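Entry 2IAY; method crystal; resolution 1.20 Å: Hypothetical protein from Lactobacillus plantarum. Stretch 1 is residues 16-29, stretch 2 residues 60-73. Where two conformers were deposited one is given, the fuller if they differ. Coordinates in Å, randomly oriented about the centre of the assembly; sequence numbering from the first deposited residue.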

# COMPACT_ATOMS: atom_id res chain seq x y z
N THR A 16 4.73 -11.03 -2.12
CA THR A 16 4.18 -10.74 -0.80
C THR A 16 5.05 -9.65 -0.17
O THR A 16 6.29 -9.72 -0.26
CB THR A 16 4.14 -12.04 0.05
OG1 THR A 16 3.16 -12.93 -0.51
CG2 THR A 16 3.73 -11.81 1.46
N TYR A 17 4.42 -8.69 0.50
CA TYR A 17 5.15 -7.64 1.19
C TYR A 17 5.04 -7.90 2.68
O TYR A 17 3.99 -8.29 3.19
CB TYR A 17 4.57 -6.25 0.83
CG TYR A 17 4.91 -5.87 -0.57
CD1 TYR A 17 4.07 -6.21 -1.61
CD2 TYR A 17 6.08 -5.20 -0.86
CE1 TYR A 17 4.39 -5.88 -2.91
CE2 TYR A 17 6.38 -4.86 -2.15
CZ TYR A 17 5.54 -5.24 -3.18
OH TYR A 17 5.84 -4.93 -4.48
N THR A 18 6.15 -7.68 3.38
CA THR A 18 6.25 -7.84 4.81
C THR A 18 6.56 -6.52 5.47
O THR A 18 7.41 -5.77 5.03
CB THR A 18 7.37 -8.83 5.11
OG1 THR A 18 7.04 -10.09 4.52
CG2 THR A 18 7.58 -9.06 6.61
N LEU A 19 5.89 -6.24 6.57
CA LEU A 19 6.17 -5.03 7.35
C LEU A 19 7.52 -5.21 8.05
O LEU A 19 7.75 -6.19 8.68
CB LEU A 19 5.05 -4.81 8.36
CG LEU A 19 5.14 -3.52 9.21
CD1 LEU A 19 4.95 -2.27 8.36
CD2 LEU A 19 4.15 -3.55 10.35
N SER A 20 8.38 -4.21 7.95
CA SER A 20 9.65 -4.28 8.62
C SER A 20 9.45 -4.35 10.12
O SER A 20 8.73 -3.54 10.69
CB SER A 20 10.53 -3.10 8.32
OG SER A 20 11.64 -3.16 9.19
N PRO A 21 10.17 -5.27 10.81
CA PRO A 21 10.10 -5.34 12.26
C PRO A 21 10.76 -4.15 12.95
O PRO A 21 10.66 -4.03 14.16
CB PRO A 21 10.81 -6.65 12.59
CG PRO A 21 11.77 -6.84 11.49
CD PRO A 21 11.04 -6.32 10.25
N THR A 22 11.43 -3.30 12.17
CA THR A 22 12.10 -2.12 12.69
C THR A 22 11.50 -0.83 12.13
O THR A 22 12.12 0.22 12.23
CB THR A 22 13.61 -2.18 12.39
OG1 THR A 22 13.85 -2.37 10.98
CG2 THR A 22 14.23 -3.32 13.15
N VAL A 23 10.27 -0.89 11.64
CA VAL A 23 9.60 0.28 11.07
C VAL A 23 9.50 1.40 12.11
O VAL A 23 9.18 1.17 13.27
CB VAL A 23 8.25 -0.11 10.49
CG1 VAL A 23 7.22 -0.51 11.57
CG2 VAL A 23 7.68 1.00 9.64
N LYS A 24 9.70 2.62 11.66
CA LYS A 24 9.75 3.78 12.54
C LYS A 24 8.65 4.77 12.19
O LYS A 24 8.43 5.13 11.04
CB LYS A 24 11.12 4.48 12.43
CG LYS A 24 12.27 3.58 12.94
CD LYS A 24 13.64 4.03 12.45
CE LYS A 24 14.60 2.87 12.18
NZ LYS A 24 14.16 2.12 10.98
N LYS A 25 8.04 5.31 13.26
CA LYS A 25 7.05 6.39 13.17
C LYS A 25 7.53 7.52 12.28
O LYS A 25 6.81 7.95 11.37
CB LYS A 25 6.80 6.94 14.61
CG LYS A 25 5.98 8.22 14.68
CD LYS A 25 6.00 8.87 16.06
CE LYS A 25 5.14 10.11 16.05
NZ LYS A 25 5.07 10.70 17.39
N TYR A 26 8.74 8.02 12.53
CA TYR A 26 9.17 9.21 11.80
C TYR A 26 9.44 8.88 10.35
O TYR A 26 9.32 9.74 9.50
CB TYR A 26 10.40 9.88 12.45
CG TYR A 26 10.14 10.42 13.85
CD1 TYR A 26 8.98 11.09 14.18
CD2 TYR A 26 11.10 10.24 14.84
CE1 TYR A 26 8.78 11.56 15.52
CE2 TYR A 26 10.95 10.71 16.08
CZ TYR A 26 9.81 11.34 16.42
OH TYR A 26 9.75 11.76 17.73
N THR A 27 9.87 7.65 10.06
CA THR A 27 10.07 7.24 8.69
C THR A 27 8.73 7.13 7.94
O THR A 27 8.60 7.59 6.79
CB THR A 27 10.87 5.95 8.61
OG1 THR A 27 12.08 6.17 9.32
CG2 THR A 27 11.20 5.58 7.14
N LEU A 28 7.73 6.55 8.60
CA LEU A 28 6.38 6.52 8.00
C LEU A 28 5.95 7.93 7.63
O LEU A 28 5.45 8.20 6.52
CB LEU A 28 5.36 5.86 8.93
CG LEU A 28 5.51 4.35 9.09
CD1 LEU A 28 4.63 3.90 10.22
CD2 LEU A 28 5.17 3.58 7.82
N MSE A 29 6.11 8.87 8.55
CA MSE A 29 5.72 10.27 8.33
C MSE A 29 6.50 10.85 7.18
O MSE A 29 5.98 11.55 6.33
CB MSE A 29 5.99 11.11 9.60
CG MSE A 29 5.04 10.72 10.71
SE MSE A 29 5.37 11.71 12.34
CE MSE A 29 3.62 11.33 13.16
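Stretch 2 (60-73) KMTVNADLTGFKMT

Two segments distant in sequence can pack closely without sharing a single direct hydrogen bond, each offering the other an apolar surface. This hypothetical protein from Lactobacillus plantarum gives a compact example. Stretch 2 is a hairpin: strands 60-63 and 70-73 pair through backbone hydrogen bonds such as Thr-62 N to Lys-71 O (2.9 Å) and Lys-71 N to Thr-62 O (2.9 Å). A type I turn from Asn-64 to Leu-67 lies in the connection, where Leu-67 adopts positive phi and Asn-64 OD1 accepts a hydrogen bond from Thr-68 N (3.0 Å). Alternation along the strands turns Met-61, Val-63, Phe-70 and Met-72 toward stretch 1.

Stretch 1 crosses this surface first as an extended segment. Strand 17-19 runs roughly antiparallel to strand 70-73, at a crossing angle of 151°, but the axes come no nearer than 8.6 Å, so side chains fill the gap. Tyr-17 begins the contact: its CD1 lies 3.7 Å from CE of the selenomethionine Met-72, while its carbonyl O approaches the edge of the Phe-70 ring, 3.6 Å from CZ. The CB of Thr-18 points away, as expected of the middle residue in an extended run.

Leu-19 points back toward the hairpin and has the largest covered area in stretch 1. Its CB packs 3.7 Å from Phe-70 CD1, and its CD1 lies 4.3 Å from Val-63 CG2 and 4.4 Å from Met-61 CE. The other methyl, CD2, reaches the backbone after the turn, 3.5 Å from Gly-69 N.

A type I turn from Ser-20 to Val-23 then redirects the chain, closed by Val-23 N to Ser-20 O (3.2 Å) and supported by Thr-22 N donating to Ser-20 OG (3.0 Å). Pro-21 and Thr-22 point away from the hairpin. A water joins the two connections, donating hydrogen bonds to Ser-20 O and to Leu-67 O, each 2.8 Å from the water oxygen. It thus provides a polar link where no direct hydrogen bond crosses.

Val-23 resumes the apolar contact, its CG1 4.1 Å from Leu-67 CB. Lys-24 occupies the N-cap position, and the helix that follows sets its first residue, Lys-25, against Leu-67: Lys-25 N lies 4.0 Å from Leu-67 CD1. One turn into the helix, Leu-28 points toward the hairpin, setting CD1 3.6 Å from Leu-67 CD2 and CD2 4.1 Å from Val-63 CG2. Strand, turn and helix start together bury 515 Å² with the hairpin, counting both sides.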

# COMPACT_ATOMS: atom_id res chain seq x y z
N LYS A 60 -3.99 1.68 -1.06
CA LYS A 60 -4.20 2.10 0.31
C LYS A 60 -3.39 1.23 1.26
O LYS A 60 -3.40 0.00 1.14
CB LYS A 60 -5.69 2.02 0.66
CG LYS A 60 -6.56 2.91 -0.21
CD LYS A 60 -8.03 2.91 0.18
CE LYS A 60 -8.26 3.55 1.53
N MSE A 61 -2.72 1.85 2.24
CA MSE A 61 -2.02 1.12 3.27
C MSE A 61 -2.27 1.77 4.62
O MSE A 61 -2.26 3.00 4.73
CB MSE A 61 -0.51 1.09 2.99
CG MSE A 61 0.32 0.35 4.03
SE MSE A 61 2.09 -0.02 3.37
CE MSE A 61 3.00 -0.15 5.08
N THR A 62 -2.46 0.94 5.64
CA THR A 62 -2.56 1.40 7.04
C THR A 62 -1.63 0.57 7.89
O THR A 62 -1.64 -0.64 7.80
CB THR A 62 -4.01 1.29 7.57
OG1 THR A 62 -4.85 2.10 6.76
CG2 THR A 62 -4.11 1.80 9.00
N VAL A 63 -0.88 1.22 8.74
CA VAL A 63 -0.10 0.57 9.79
C VAL A 63 -0.75 0.81 11.13
O VAL A 63 -1.19 1.93 11.42
CB VAL A 63 1.37 1.09 9.82
CG1 VAL A 63 2.22 0.39 10.89
CG2 VAL A 63 2.06 0.91 8.44
N ASN A 64 -0.86 -0.24 11.94
CA ASN A 64 -1.53 -0.09 13.23
C ASN A 64 -0.74 0.83 14.17
O ASN A 64 0.44 1.15 13.96
CB ASN A 64 -1.90 -1.45 13.84
CG ASN A 64 -0.73 -2.28 14.26
OD1 ASN A 64 0.40 -1.84 14.33
ND2 ASN A 64 -1.02 -3.57 14.57
N ALA A 65 -1.40 1.28 15.23
CA ALA A 65 -0.82 2.25 16.14
C ALA A 65 0.41 1.70 16.85
O ALA A 65 1.32 2.43 17.22
CB ALA A 65 -1.86 2.72 17.15
N ASP A 66 0.47 0.38 17.03
CA ASP A 66 1.59 -0.25 17.70
C ASP A 66 2.80 -0.50 16.79
O ASP A 66 3.87 -0.92 17.27
CB ASP A 66 1.16 -1.58 18.35
CG ASP A 66 0.43 -1.38 19.67
OD1 ASP A 66 0.07 -0.24 20.05
OD2 ASP A 66 0.36 -2.34 20.37
N LEU A 67 2.64 -0.24 15.50
CA LEU A 67 3.71 -0.40 14.52
C LEU A 67 4.11 -1.85 14.26
O LEU A 67 5.18 -2.10 13.76
CB LEU A 67 4.94 0.49 14.83
CG LEU A 67 4.66 1.97 14.92
CD1 LEU A 67 5.89 2.70 15.45
CD2 LEU A 67 4.28 2.57 13.57
N THR A 68 3.20 -2.77 14.56
CA THR A 68 3.50 -4.19 14.48
C THR A 68 2.64 -4.94 13.45
O THR A 68 2.89 -6.12 13.24
CB THR A 68 3.27 -4.87 15.83
OG1 THR A 68 1.93 -4.59 16.21
CG2 THR A 68 4.26 -4.40 16.87
N GLY A 69 1.70 -4.26 12.80
CA GLY A 69 0.92 -4.92 11.76
C GLY A 69 0.41 -3.92 10.76
O GLY A 69 0.41 -2.72 11.04
N PHE A 70 0.02 -4.39 9.57
CA PHE A 70 -0.44 -3.50 8.52
C PHE A 70 -1.54 -4.15 7.71
O PHE A 70 -1.83 -5.34 7.83
CB PHE A 70 0.70 -2.96 7.63
CG PHE A 70 1.19 -3.87 6.51
CD1 PHE A 70 1.78 -5.11 6.75
CD2 PHE A 70 1.21 -3.41 5.20
CE1 PHE A 70 2.29 -5.86 5.72
CE2 PHE A 70 1.73 -4.16 4.18
CZ PHE A 70 2.28 -5.39 4.44
N LYS A 71 -2.15 -3.31 6.89
CA LYS A 71 -3.11 -3.65 5.88
C LYS A 71 -2.72 -2.93 4.61
O LYS A 71 -2.27 -1.79 4.65
CB LYS A 71 -4.52 -3.20 6.27
CG LYS A 71 -5.02 -3.79 7.54
CD LYS A 71 -6.24 -3.04 8.07
CE LYS A 71 -6.80 -3.67 9.32
NZ LYS A 71 -8.09 -3.04 9.78
N MSE A 72 -2.91 -3.57 3.45
CA MSE A 72 -2.63 -2.93 2.19
C MSE A 72 -3.52 -3.54 1.13
O MSE A 72 -3.69 -4.75 1.08
CB MSE A 72 -1.17 -3.07 1.83
CG MSE A 72 -0.78 -2.32 0.56
SE MSE A 72 1.15 -2.39 0.25
CE MSE A 72 1.27 -4.26 -0.09
N THR A 73 -4.12 -2.69 0.31
CA THR A 73 -5.09 -3.12 -0.69
C THR A 73 -5.00 -2.27 -1.95
O THR A 73 -4.58 -1.14 -1.92
CB THR A 73 -6.54 -3.02 -0.15
OG1 THR A 73 -6.79 -1.71 0.34
CG2 THR A 73 -6.79 -4.05 0.99
O HOH W 1 6.86 -4.03 12.68